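Local structure of Baccell_00875 (Bacteroides cellulosilyticus DSM 14838, 5NO8) at residues Y623-C628 against S632-R637; P573-F578 against T616-V621; L587-I592 against A638-R643; Q550-L555 against Q562-E567. The protein is a polysaccharide lyase that probably removes L-rhamnose caps linked to glucuronic acid on complex arabinogalactan proteins. One frame throughout, in Å; residues are numbered along the deposited sequence.

Overall arrangement
All four contacts lie in the C-terminal helical domain, where helices 542-559, 562-576, 615-629 and 632-644 pack against one another. Contact 4 closes the hairpin of the first two helices and contact 1 that of the last two, their centres about 14 Å apart; Tyr624 and Cys628 of contact 1 pack on Gln554, Ala553 and Leu565 of contact 4. Contact 2, its centre about 12 Å from that of contact 1, joins the hairpins. Contact 3, centred about 9 Å from the centre of contact 2, lays the loop 587-592 on helix 632-644. Arg637 ties three of them together, with NH2 3.0 Å from Glu576 OE1 and NE 2.9 Å from Glu589 OE2. Contacts 3 and 4 do not touch; their nearest atoms are about 10 Å apart.

Contact 1 (Y623-C628 against S632-R637); sequences YYYALC and SSYQKR
Tyr634 meets Tyr625 in an edge-to-face aromatic pair, where helix 632-644 folds back on helix 615-629. The two short segments run nearly antiparallel, at 164°, with axes 7.5 Å apart. The CD2-CE2 edge of Tyr625 is aimed at one face of Tyr634, towards its rim, with CD2 3.6 Å from Tyr634 CG; the ring planes stand 62° apart and the centroids are 4.6 Å from each other. At its far end the Tyr634 hydroxyl hydrogen-bonds to Glu576. Next along the helix, Gln635 presents its backbone to the methyl of Ala626, whose CB lies 3.7 Å from Gln635 N. That small side chain lets the backbones come close. The Gln635 chain leaves with CG anti to N (chi1 177°), bends at chi2 and sets OE1 beside the ring edge of Tyr623, 3.4 Å from CD1. A water donates to both Gln635 OE1, at 2.7 Å, and Tyr623 O, while Gln635 NE2 bonds to Glu639 and to Val690 O. Both ends of the amide are thus engaged, which should fix its rotation, and the hairpin is joined by aromatic packing on one flank and a water bridge on the other.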
loop_
_atom_site.group_PDB
_atom_site.type_symbol
_atom_site.label_atom_id
_atom_site.label_comp_id
_atom_site.label_asym_id
_atom_site.label_seq_id
_atom_site.Cartn_x
_atom_site.Cartn_y
_atom_site.Cartn_z
ATOM N N TYR A 623 -14.093 9.179 3.929
ATOM C CA TYR A 623 -15.558 9.124 4.134
ATOM C C TYR A 623 -15.991 10.002 5.324
ATOM O O TYR A 623 -16.885 10.864 5.193
ATOM C CB TYR A 623 -15.993 7.665 4.298
ATOM C CG TYR A 623 -17.323 7.438 4.968
ATOM C CD1 TYR A 623 -18.518 7.528 4.248
ATOM C CD2 TYR A 623 -17.385 7.084 6.309
ATOM C CE1 TYR A 623 -19.745 7.304 4.873
ATOM C CE2 TYR A 623 -18.585 6.860 6.939
ATOM C CZ TYR A 623 -19.755 6.985 6.226
ATOM O OH TYR A 623 -20.932 6.755 6.889
ATOM N N TYR A 624 -15.328 9.824 6.456
ATOM C CA TYR A 624 -15.657 10.642 7.636
ATOM C C TYR A 624 -15.315 12.110 7.414
ATOM O O TYR A 624 -16.060 12.993 7.847
ATOM C CB TYR A 624 -14.962 10.143 8.895
ATOM C CG TYR A 624 -15.430 8.817 9.430
ATOM C CD1 TYR A 624 -16.758 8.616 9.790
ATOM C CD2 TYR A 624 -14.544 7.766 9.617
ATOM C CE1 TYR A 624 -17.192 7.414 10.290
ATOM C CE2 TYR A 624 -14.966 6.562 10.127
ATOM C CZ TYR A 624 -16.308 6.391 10.453
ATOM O OH TYR A 624 -16.727 5.208 10.955
ATOM N N TYR A 625 -14.188 12.388 6.757
ATOM C CA TYR A 625 -13.781 13.756 6.501
ATOM C C TYR A 625 -14.830 14.480 5.622
ATOM O O TYR A 625 -15.115 15.661 5.848
ATOM C CB TYR A 625 -12.395 13.787 5.860
ATOM C CG TYR A 625 -11.898 15.162 5.571
ATOM C CD1 TYR A 625 -11.287 15.920 6.559
ATOM C CD2 TYR A 625 -12.064 15.730 4.321
ATOM C CE1 TYR A 625 -10.833 17.206 6.293
ATOM C CE2 TYR A 625 -11.625 17.018 4.046
ATOM C CZ TYR A 625 -10.997 17.749 5.036
ATOM O OH TYR A 625 -10.563 19.030 4.760
ATOM N N ALA A 626 -15.391 13.781 4.620
ATOM C CA ALA A 626 -16.453 14.346 3.797
ATOM C C ALA A 626 -17.723 14.649 4.622
ATOM O O ALA A 626 -18.383 15.661 4.369
ATOM C CB ALA A 626 -16.790 13.449 2.619
ATOM N N LEU A 627 -18.048 13.785 5.577
ATOM C CA LEU A 627 -19.165 14.045 6.501
ATOM C C LEU A 627 -18.907 15.264 7.397
ATOM O O LEU A 627 -19.824 16.021 7.699
ATOM C CB LEU A 627 -19.432 12.823 7.376
ATOM C CG LEU A 627 -19.994 11.574 6.686
ATOM C CD1 LEU A 627 -20.147 10.435 7.664
ATOM C CD2 LEU A 627 -21.325 11.888 6.026
ATOM N N CYS A 628 -17.656 15.427 7.820
ATOM C CA CYS A 628 -17.231 16.520 8.699
ATOM C C CYS A 628 -17.240 17.890 8.021
ATOM O O CYS A 628 -17.648 18.882 8.627
ATOM C CB CYS A 628 -15.824 16.228 9.266
ATOM S SG CYS A 628 -15.676 14.908 10.489
ATOM N N SER A 632 -17.348 16.824 -0.847
ATOM C CA SER A 632 -17.722 15.561 -1.474
ATOM C C SER A 632 -16.628 14.957 -2.375
ATOM O O SER A 632 -16.727 13.774 -2.734
ATOM C CB SER A 632 -19.016 15.724 -2.258
ATOM O OG SER A 632 -18.796 16.556 -3.375
ATOM N N SER A 633 -15.601 15.742 -2.721
ATOM C CA SER A 633 -14.441 15.198 -3.442
ATOM C C SER A 633 -13.806 14.080 -2.601
ATOM O O SER A 633 -13.298 13.115 -3.151
ATOM C CB SER A 633 -13.413 16.284 -3.854
ATOM O OG SER A 633 -12.646 16.779 -2.745
ATOM N N TYR A 634 -13.840 14.213 -1.277
ATOM C CA TYR A 634 -13.349 13.170 -0.398
ATOM C C TYR A 634 -14.186 11.918 -0.367
ATOM O O TYR A 634 -13.617 10.832 -0.222
ATOM C CB TYR A 634 -13.062 13.703 1.007
ATOM C CG TYR A 634 -11.707 14.363 1.047
ATOM C CD1 TYR A 634 -11.547 15.711 0.712
ATOM C CD2 TYR A 634 -10.571 13.623 1.355
ATOM C CE1 TYR A 634 -10.285 16.318 0.714
ATOM C CE2 TYR A 634 -9.313 14.219 1.369
ATOM C CZ TYR A 634 -9.183 15.567 1.048
ATOM O OH TYR A 634 -7.939 16.134 1.067
ATOM N N GLN A 635 -15.509 12.033 -0.537
ATOM C CA GLN A 635 -16.329 10.854 -0.681
ATOM C C GLN A 635 -15.989 10.083 -1.970
ATOM O O GLN A 635 -15.961 8.850 -1.945
ATOM C CB GLN A 635 -17.835 11.186 -0.608
ATOM C CG GLN A 635 -18.789 10.011 -0.820
ATOM C CD GLN A 635 -18.594 8.866 0.144
ATOM O OE1 GLN A 635 -18.088 9.041 1.258
ATOM N NE2 GLN A 635 -18.991 7.674 -0.274
ATOM N N LYS A 636 -15.740 10.791 -3.064
ATOM C CA LYS A 636 -15.345 10.133 -4.317
ATOM C C LYS A 636 -13.991 9.441 -4.138
ATOM O O LYS A 636 -13.773 8.333 -4.640
ATOM C CB LYS A 636 -15.280 11.124 -5.465
ATOM C CG LYS A 636 -16.613 11.772 -5.781
ATOM C CD LYS A 636 -17.637 10.760 -6.223
ATOM C CE LYS A 636 -18.749 11.458 -6.983
ATOM N NZ LYS A 636 -19.841 10.490 -7.281
ATOM N N ARG A 637 -13.093 10.091 -3.410
ATOM C CA ARG A 637 -11.807 9.472 -3.085
ATOM C C ARG A 637 -11.928 8.247 -2.202
ATOM O O ARG A 637 -11.307 7.209 -2.463
ATOM C CB ARG A 637 -10.850 10.505 -2.528
ATOM C CG ARG A 637 -10.467 11.509 -3.599
ATOM C CD ARG A 637 -9.690 12.665 -3.012
ATOM N NE ARG A 637 -8.392 12.219 -2.512
ATOM C CZ ARG A 637 -7.490 13.017 -1.953
ATOM N NH1 ARG A 637 -7.734 14.326 -1.795
ATOM N NH2 ARG A 637 -6.350 12.498 -1.533
HETATM O O HOH W 1 -18.966 10.627 3.239
#

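Contact 2 (P573-F578 against T616-V621); sequences PVLEAF and TITGAV
Leu575 carries the whole of this contact from the side of helix 562-576, reaching tip to tip towards Thr618 and Val621, one turn apart on helix 615-629. With CG anti to the backbone N (chi1 180°), its branched end extends straight at the facing helix and divides between the two partners. CD1 comes to 3.5 Å from Thr618 OG1, while CD2 meets Val621 CG1 at 3.7 Å and lies about as close to Val621 CB and CG2, so it rests against the fork of the valine. The methyl of Thr618 also borders the leucine, with CG2 4.1 Å from Leu575 CD2. The backbone of Leu575 makes a second, polar link: a water donates to Leu575 O at 2.9 Å and accepts from Thr618 OG1 at 2.7 Å. The threonine hydroxyl lies beside its own backbone N (chi1 -62°), on the side from which it can serve this water, and Gln542 NE2 is its other polar partner.

Near its C-terminal end, helix 562-576 faces helix 615-629 within the helical domain, joining two helices from successive hairpins. Helix 542-559 lines the same junction, Ala546 touching Leu575 and Ile549 touching Val621. Further along the first segment, Glu576 turns to helix 632-644 instead, forming a salt bridge with Arg637. Phe578, beyond the helix, sets its ring edge near Leu575 CA, and its ring meets that of His164.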
loop_
_atom_site.group_PDB
_atom_site.type_symbol
_atom_site.label_atom_id
_atom_site.label_comp_id
_atom_site.label_asym_id
_atom_site.label_seq_id
_atom_site.Cartn_x
_atom_site.Cartn_y
_atom_site.Cartn_z
ATOM N N PRO A 573 -2.756 15.830 5.574
ATOM C CA PRO A 573 -1.654 15.784 4.592
ATOM C C PRO A 573 -0.610 14.706 4.885
ATOM O O PRO A 573 -0.017 14.137 3.951
ATOM C CB PRO A 573 -1.035 17.185 4.678
ATOM C CG PRO A 573 -2.112 18.038 5.266
ATOM C CD PRO A 573 -2.779 17.139 6.256
ATOM N N VAL A 574 -0.392 14.421 6.159
ATOM C CA VAL A 574 0.482 13.360 6.588
ATOM C C VAL A 574 -0.087 11.983 6.190
ATOM O O VAL A 574 0.655 11.099 5.720
ATOM C CB VAL A 574 0.793 13.509 8.103
ATOM C CG1 VAL A 574 1.515 12.316 8.657
ATOM C CG2 VAL A 574 1.607 14.783 8.333
ATOM N N LEU A 575 -1.405 11.814 6.308
ATOM C CA LEU A 575 -2.031 10.575 5.856
ATOM C C LEU A 575 -2.011 10.435 4.341
ATOM O O LEU A 575 -1.757 9.329 3.805
ATOM C CB LEU A 575 -3.485 10.494 6.330
ATOM C CG LEU A 575 -4.227 9.232 5.905
ATOM C CD1 LEU A 575 -3.514 8.017 6.408
ATOM C CD2 LEU A 575 -5.644 9.234 6.441
ATOM N N GLU A 576 -2.279 11.529 3.647
ATOM C CA GLU A 576 -2.321 11.512 2.187
ATOM C C GLU A 576 -0.971 11.247 1.558
ATOM O O GLU A 576 -0.911 10.723 0.440
ATOM C CB GLU A 576 -2.926 12.800 1.615
ATOM C CG GLU A 576 -4.396 12.942 1.995
ATOM C CD GLU A 576 -5.082 14.107 1.329
ATOM O OE1 GLU A 576 -4.792 14.375 0.140
ATOM O OE2 GLU A 576 -5.939 14.736 1.976
ATOM N N ALA A 577 0.105 11.548 2.281
ATOM C CA ALA A 577 1.457 11.323 1.760
ATOM C C ALA A 577 1.804 9.836 1.544
ATOM O O ALA A 577 2.676 9.503 0.729
ATOM C CB ALA A 577 2.487 11.989 2.665
ATOM N N PHE A 578 1.109 8.948 2.253
ATOM C CA PHE A 578 1.298 7.505 2.096
ATOM C C PHE A 578 0.820 6.963 0.745
ATOM O O PHE A 578 1.153 5.818 0.413
ATOM C CB PHE A 578 0.533 6.741 3.182
ATOM C CG PHE A 578 1.149 6.812 4.554
ATOM C CD1 PHE A 578 2.097 5.867 4.943
ATOM C CD2 PHE A 578 0.740 7.768 5.468
ATOM C CE1 PHE A 578 2.633 5.900 6.225
ATOM C CE2 PHE A 578 1.269 7.797 6.771
ATOM C CZ PHE A 578 2.234 6.884 7.126
ATOM N N THR A 616 -7.659 0.510 3.282
ATOM C CA THR A 616 -9.054 0.980 3.323
ATOM C C THR A 616 -9.363 1.843 4.529
ATOM O O THR A 616 -10.340 2.555 4.507
ATOM C CB THR A 616 -10.079 -0.170 3.232
ATOM O OG1 THR A 616 -9.981 -1.048 4.344
ATOM C CG2 THR A 616 -9.867 -0.980 1.935
ATOM N N ILE A 617 -8.509 1.842 5.557
ATOM C CA ILE A 617 -8.747 2.753 6.676
ATOM C C ILE A 617 -8.679 4.189 6.172
ATOM O O ILE A 617 -9.438 5.044 6.611
ATOM C CB ILE A 617 -7.714 2.590 7.821
ATOM C CG1 ILE A 617 -7.650 1.166 8.344
ATOM C CG2 ILE A 617 -8.105 3.510 8.984
ATOM C CD1 ILE A 617 -6.400 0.914 9.154
ATOM N N THR A 618 -7.765 4.471 5.227
ATOM C CA THR A 618 -7.701 5.782 4.618
ATOM C C THR A 618 -9.011 6.131 3.892
ATOM O O THR A 618 -9.468 7.253 3.967
ATOM C CB THR A 618 -6.488 5.889 3.686
ATOM O OG1 THR A 618 -5.312 5.715 4.483
ATOM C CG2 THR A 618 -6.413 7.230 2.984
ATOM N N GLY A 619 -9.608 5.149 3.221
ATOM C CA GLY A 619 -10.945 5.307 2.661
ATOM C C GLY A 619 -11.954 5.696 3.736
ATOM O O GLY A 619 -12.733 6.594 3.520
ATOM N N ALA A 620 -11.940 4.994 4.865
ATOM C CA ALA A 620 -12.825 5.342 5.980
ATOM C C ALA A 620 -12.615 6.782 6.431
ATOM O O ALA A 620 -13.578 7.533 6.610
ATOM C CB ALA A 620 -12.642 4.397 7.130
ATOM N N VAL A 621 -11.348 7.182 6.570
ATOM C CA VAL A 621 -11.009 8.540 6.928
ATOM C C VAL A 621 -11.574 9.551 5.954
ATOM O O VAL A 621 -12.120 10.584 6.378
ATOM C CB VAL A 621 -9.477 8.736 7.040
ATOM C CG1 VAL A 621 -9.113 10.227 7.123
ATOM C CG2 VAL A 621 -8.932 7.963 8.225
HETATM O O HOH W 2 -3.055 6.713 3.470
#

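Contact 3 (L587-I592 against A638-R643); sequences LNEVAI and AENVVR
A type II beta turn, Leu587 to Val590, brings the loop between helices 562-576 and 596-600 against one flank of helix 632-644, and Glu589 at its third position makes the main contact. Val590 N closes the turn on Leu587 O at 3.1 Å. Across the contact the carboxylate of Glu589 and the amide of Asn640 are nearly coplanar, 23° apart, although their side chains cross at about a right angle. Asn640 ND2 donates to Glu589 OE1 at 2.9 Å with an N-H...O angle of 158°. The carboxylate receives it on the anti lone pair, and the oxygen lies close to the amide plane. Asn640 gets its amide there by holding CG anti to N (chi1 -179°), which throws it out from the helix towards the turn. One turn residue earlier, the side chain of Asn588 crosses that of Asn640 at about a right angle. Beside the polar pair, Val641 CG2 fits against the backbone and CB of Glu589, 3.4 Å from its O and 3.8 Å from CB. The other carboxylate oxygen, OE2, forms a salt bridge with Arg637, one turn before Val641 on the same helix. Glu589 therefore grips helix 632-644 with both oxygens, one by a neutral amide and one by a positive charge, and the pairing with Arg637 would be expected to favour the ionised carboxylate.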
loop_
_atom_site.group_PDB
_atom_site.type_symbol
_atom_site.label_atom_id
_atom_site.label_comp_id
_atom_site.label_asym_id
_atom_site.label_seq_id
_atom_site.Cartn_x
_atom_site.Cartn_y
_atom_site.Cartn_z
ATOM N N LEU A 587 -2.434 0.481 -6.913
ATOM C CA LEU A 587 -1.694 1.618 -6.354
ATOM C C LEU A 587 -2.474 2.888 -6.155
ATOM O O LEU A 587 -2.065 3.712 -5.338
ATOM C CB LEU A 587 -0.502 1.981 -7.255
ATOM C CG LEU A 587 0.434 0.863 -7.661
ATOM C CD1 LEU A 587 1.482 1.366 -8.648
ATOM C CD2 LEU A 587 1.072 0.250 -6.444
ATOM N N ASN A 588 -3.573 3.086 -6.881
ATOM C CA ASN A 588 -4.179 4.410 -6.970
ATOM C C ASN A 588 -4.902 4.745 -5.662
ATOM O O ASN A 588 -5.888 4.121 -5.310
ATOM C CB ASN A 588 -5.135 4.515 -8.158
ATOM C CG ASN A 588 -5.481 5.943 -8.474
ATOM O OD1 ASN A 588 -4.744 6.664 -9.188
ATOM N ND2 ASN A 588 -6.579 6.376 -7.954
ATOM N N GLU A 589 -4.360 5.707 -4.931
ATOM C CA GLU A 589 -4.824 6.032 -3.585
ATOM C C GLU A 589 -4.736 4.851 -2.610
ATOM O O GLU A 589 -5.535 4.724 -1.704
ATOM C CB GLU A 589 -6.220 6.651 -3.614
ATOM C CG GLU A 589 -6.324 7.901 -4.460
ATOM C CD GLU A 589 -7.481 8.792 -4.001
ATOM O OE1 GLU A 589 -8.590 8.590 -4.545
ATOM O OE2 GLU A 589 -7.271 9.655 -3.093
ATOM N N VAL A 590 -3.730 4.007 -2.787
ATOM C CA VAL A 590 -3.504 2.855 -1.938
ATOM C C VAL A 590 -2.225 3.073 -1.141
ATOM O O VAL A 590 -1.119 3.126 -1.681
ATOM C CB VAL A 590 -3.375 1.574 -2.780
ATOM C CG1 VAL A 590 -3.061 0.366 -1.914
ATOM C CG2 VAL A 590 -4.662 1.324 -3.596
ATOM N N ALA A 591 -2.362 3.103 0.173
ATOM C CA ALA A 591 -1.224 3.384 1.022
ATOM C C ALA A 591 -0.071 2.391 0.881
ATOM O O ALA A 591 -0.271 1.162 0.828
ATOM C CB ALA A 591 -1.677 3.418 2.459
ATOM N N ILE A 592 1.143 2.936 0.931
ATOM C CA ILE A 592 2.323 2.126 1.015
ATOM C C ILE A 592 2.268 1.306 2.296
ATOM O O ILE A 592 2.143 1.852 3.387
ATOM C CB ILE A 592 3.608 2.964 1.041
ATOM C CG1 ILE A 592 3.795 3.732 -0.277
ATOM C CG2 ILE A 592 4.818 2.053 1.312
ATOM C CD1 ILE A 592 4.804 4.856 -0.162
ATOM N N ALA A 638 -12.792 8.311 -1.191
ATOM C CA ALA A 638 -13.080 7.164 -0.361
ATOM C C ALA A 638 -13.561 5.992 -1.185
ATOM O O ALA A 638 -13.178 4.847 -0.940
ATOM C CB ALA A 638 -14.142 7.519 0.689
ATOM N N GLU A 639 -14.444 6.276 -2.137
ATOM C CA GLU A 639 -14.995 5.230 -3.015
ATOM C C GLU A 639 -13.916 4.547 -3.866
ATOM O O GLU A 639 -13.935 3.321 -4.062
ATOM C CB GLU A 639 -16.085 5.831 -3.912
ATOM C CG GLU A 639 -17.382 6.090 -3.148
ATOM C CD GLU A 639 -18.360 7.035 -3.837
ATOM O OE1 GLU A 639 -18.104 7.422 -5.003
ATOM O OE2 GLU A 639 -19.385 7.431 -3.189
ATOM N N ASN A 640 -13.010 5.364 -4.370
ATOM C CA ASN A 640 -11.868 4.892 -5.145
ATOM C C ASN A 640 -10.966 3.977 -4.313
ATOM O O ASN A 640 -10.570 2.887 -4.781
ATOM C CB ASN A 640 -11.087 6.084 -5.683
ATOM C CG ASN A 640 -9.897 5.661 -6.506
ATOM O OD1 ASN A 640 -10.031 4.847 -7.406
ATOM N ND2 ASN A 640 -8.723 6.183 -6.168
ATOM N N VAL A 641 -10.643 4.399 -3.095
ATOM C CA VAL A 641 -9.781 3.584 -2.229
ATOM C C VAL A 641 -10.361 2.177 -1.996
ATOM O O VAL A 641 -9.690 1.163 -2.185
ATOM C CB VAL A 641 -9.530 4.246 -0.843
ATOM C CG1 VAL A 641 -8.771 3.292 0.060
ATOM C CG2 VAL A 641 -8.779 5.544 -0.995
ATOM N N VAL A 642 -11.619 2.112 -1.575
ATOM C CA VAL A 642 -12.221 0.834 -1.228
ATOM C C VAL A 642 -12.503 -0.017 -2.470
ATOM O O VAL A 642 -12.365 -1.235 -2.404
ATOM C CB VAL A 642 -13.437 0.988 -0.275
ATOM C CG1 VAL A 642 -12.989 1.714 1.002
ATOM C CG2 VAL A 642 -14.630 1.698 -0.939
ATOM N N ARG A 643 -12.841 0.620 -3.586
ATOM C CA ARG A 643 -13.042 -0.062 -4.869
ATOM C C ARG A 643 -11.766 -0.796 -5.310
ATOM O O ARG A 643 -11.800 -1.956 -5.752
ATOM C CB ARG A 643 -13.464 0.968 -5.916
ATOM C CG ARG A 643 -13.536 0.453 -7.304
ATOM C CD ARG A 643 -14.398 1.364 -8.157
ATOM N NE ARG A 643 -13.775 2.673 -8.261
ATOM C CZ ARG A 643 -14.311 3.848 -7.949
ATOM N NH1 ARG A 643 -15.561 3.960 -7.521
ATOM N NH2 ARG A 643 -13.608 4.953 -8.145
#

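Contact 4 (Q550-L555 against Q562-E567); sequences QFLAQL and QKYLDE
Helices 542-559 and 562-576 pack in a tilted antiparallel pair, the short segments running at 147° with axes 8.4 Å apart and Leu552 and Tyr564 nearest in backbone register, CA to CA 5.6 Å. Tyr564 is the central side chain. CD2 of Leu555 stands over the middle of one face of its ring, 3.6 Å from the centroid and 12° off the ring normal, a CH-pi contact. Leu555 reaches the ring because CG lies anti to the backbone N (chi1 -171°), which carries the branched end out towards the second helix. On the opposite face, Lys563 of the same helix lays CG over the ring centre, so the tyrosine is held flat between two aliphatic chains. Leu552 comes in nearly at right angles to Tyr564, with CD2 3.9 Å from CD1 of the ring. Its other methyl turns to the next turn of the second helix, where CD1 meets Glu567 CG at 3.5 Å. There the glutamate takes part through its aliphatic portion; the chain bends at chi2 and leads the carboxylate away, to a salt bridge with Arg570 and a hydrogen bond with Gln571. The Tyr564 hydroxyl is likewise bonded beyond the pair, to Asp524 of helix 509-529, which also forms a salt bridge with Lys563. Ile520 and Val527 of that helix touch the Tyr564 side chain. The arrangement is an antiparallel helical hairpin with a short connection, consistent with the alpha/alpha-toroid-like domains known from several polysaccharide lyase families.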
loop_
_atom_site.group_PDB
_atom_site.type_symbol
_atom_site.label_atom_id
_atom_site.label_comp_id
_atom_site.label_asym_id
_atom_site.label_seq_id
_atom_site.Cartn_x
_atom_site.Cartn_y
_atom_site.Cartn_z
ATOM N N GLN A 550 -9.263 8.641 11.891
ATOM C CA GLN A 550 -10.532 7.889 11.873
ATOM C C GLN A 550 -11.257 8.115 13.207
ATOM O O GLN A 550 -12.445 8.451 13.248
ATOM C CB GLN A 550 -10.233 6.390 11.670
ATOM C CG GLN A 550 -11.419 5.437 11.614
ATOM C CD GLN A 550 -11.004 3.965 11.668
ATOM O OE1 GLN A 550 -9.939 3.602 12.209
ATOM N NE2 GLN A 550 -11.850 3.102 11.114
ATOM N N PHE A 551 -10.507 7.987 14.288
ATOM C CA PHE A 551 -11.051 8.228 15.625
ATOM C C PHE A 551 -11.495 9.671 15.836
ATOM O O PHE A 551 -12.637 9.934 16.270
ATOM C CB PHE A 551 -10.020 7.864 16.678
ATOM C CG PHE A 551 -10.502 8.115 18.067
ATOM C CD1 PHE A 551 -11.188 7.146 18.733
ATOM C CD2 PHE A 551 -10.303 9.354 18.667
ATOM C CE1 PHE A 551 -11.672 7.363 20.013
ATOM C CE2 PHE A 551 -10.772 9.590 19.937
ATOM C CZ PHE A 551 -11.451 8.598 20.610
ATOM N N LEU A 552 -10.599 10.609 15.548
ATOM C CA LEU A 552 -10.893 12.021 15.749
ATOM C C LEU A 552 -12.065 12.533 14.922
ATOM O O LEU A 552 -12.856 13.350 15.406
ATOM C CB LEU A 552 -9.668 12.890 15.502
ATOM C CG LEU A 552 -8.495 12.749 16.487
ATOM C CD1 LEU A 552 -7.284 13.402 15.867
ATOM C CD2 LEU A 552 -8.785 13.384 17.840
ATOM N N ALA A 553 -12.181 12.081 13.673
ATOM C CA ALA A 553 -13.275 12.521 12.823
ATOM C C ALA A 553 -14.629 12.041 13.368
ATOM O O ALA A 553 -15.612 12.793 13.370
ATOM C CB ALA A 553 -13.074 12.053 11.396
ATOM N N GLN A 554 -14.666 10.794 13.807
ATOM C CA GLN A 554 -15.853 10.251 14.476
ATOM C C GLN A 554 -16.150 11.010 15.774
ATOM O O GLN A 554 -17.313 11.308 16.072
ATOM C CB GLN A 554 -15.696 8.785 14.798
ATOM C CG GLN A 554 -15.702 7.853 13.600
ATOM C CD GLN A 554 -15.453 6.438 14.024
ATOM O OE1 GLN A 554 -14.324 5.935 13.932
ATOM N NE2 GLN A 554 -16.470 5.793 14.539
ATOM N N LEU A 555 -15.112 11.316 16.548
ATOM C CA LEU A 555 -15.314 12.073 17.792
ATOM C C LEU A 555 -15.870 13.462 17.486
ATOM O O LEU A 555 -16.779 13.923 18.176
ATOM C CB LEU A 555 -14.026 12.149 18.612
ATOM C CG LEU A 555 -14.159 12.721 20.037
ATOM C CD1 LEU A 555 -15.202 11.929 20.816
ATOM C CD2 LEU A 555 -12.823 12.658 20.780
ATOM N N GLN A 562 -14.681 21.600 17.762
ATOM C CA GLN A 562 -13.756 21.958 16.668
ATOM C C GLN A 562 -12.307 21.507 16.880
ATOM O O GLN A 562 -11.606 21.233 15.893
ATOM C CB GLN A 562 -13.777 23.460 16.377
ATOM N N LYS A 563 -11.849 21.415 18.134
ATOM C CA LYS A 563 -10.473 20.999 18.397
ATOM C C LYS A 563 -10.124 19.627 17.776
ATOM O O LYS A 563 -8.973 19.388 17.375
ATOM C CB LYS A 563 -10.152 20.997 19.896
ATOM C CG LYS A 563 -10.847 19.946 20.744
ATOM C CD LYS A 563 -10.864 20.357 22.224
ATOM C CE LYS A 563 -10.394 19.266 23.178
ATOM N NZ LYS A 563 -8.906 19.100 23.160
ATOM N N TYR A 564 -11.108 18.740 17.691
ATOM C CA TYR A 564 -10.860 17.437 17.081
ATOM C C TYR A 564 -10.804 17.541 15.555
ATOM O O TYR A 564 -9.923 16.935 14.949
ATOM C CB TYR A 564 -11.857 16.373 17.567
ATOM C CG TYR A 564 -11.904 16.248 19.076
ATOM C CD1 TYR A 564 -10.742 16.055 19.813
ATOM C CD2 TYR A 564 -13.112 16.313 19.767
ATOM C CE1 TYR A 564 -10.769 15.955 21.199
ATOM C CE2 TYR A 564 -13.154 16.200 21.158
ATOM C CZ TYR A 564 -11.981 16.026 21.870
ATOM O OH TYR A 564 -11.984 15.905 23.247
ATOM N N LEU A 565 -11.700 18.316 14.946
ATOM C CA LEU A 565 -11.649 18.560 13.507
ATOM C C LEU A 565 -10.402 19.304 13.083
ATOM O O LEU A 565 -9.856 19.034 12.011
ATOM C CB LEU A 565 -12.878 19.312 12.979
ATOM C CG LEU A 565 -13.023 19.451 11.440
ATOM C CD1 LEU A 565 -12.784 18.132 10.699
ATOM C CD2 LEU A 565 -14.391 20.007 11.056
ATOM N N ASP A 566 -9.954 20.269 13.884
ATOM C CA ASP A 566 -8.711 20.991 13.555
ATOM C C ASP A 566 -7.500 20.033 13.557
ATOM O O ASP A 566 -6.636 20.134 12.697
ATOM C CB ASP A 566 -8.487 22.206 14.486
ATOM C CG ASP A 566 -9.469 23.377 14.209
ATOM O OD1 ASP A 566 -10.180 23.407 13.164
ATOM O OD2 ASP A 566 -9.507 24.304 15.040
ATOM N N GLU A 567 -7.483 19.073 14.468
ATOM C CA GLU A 567 -6.431 18.050 14.480
ATOM C C GLU A 567 -6.508 17.111 13.251
ATOM O O GLU A 567 -5.483 16.806 12.634
ATOM C CB GLU A 567 -6.456 17.247 15.766
ATOM C CG GLU A 567 -5.256 16.314 15.938
ATOM C CD GLU A 567 -3.911 17.030 15.937
ATOM O OE1 GLU A 567 -3.863 18.182 16.409
ATOM O OE2 GLU A 567 -2.901 16.435 15.492
#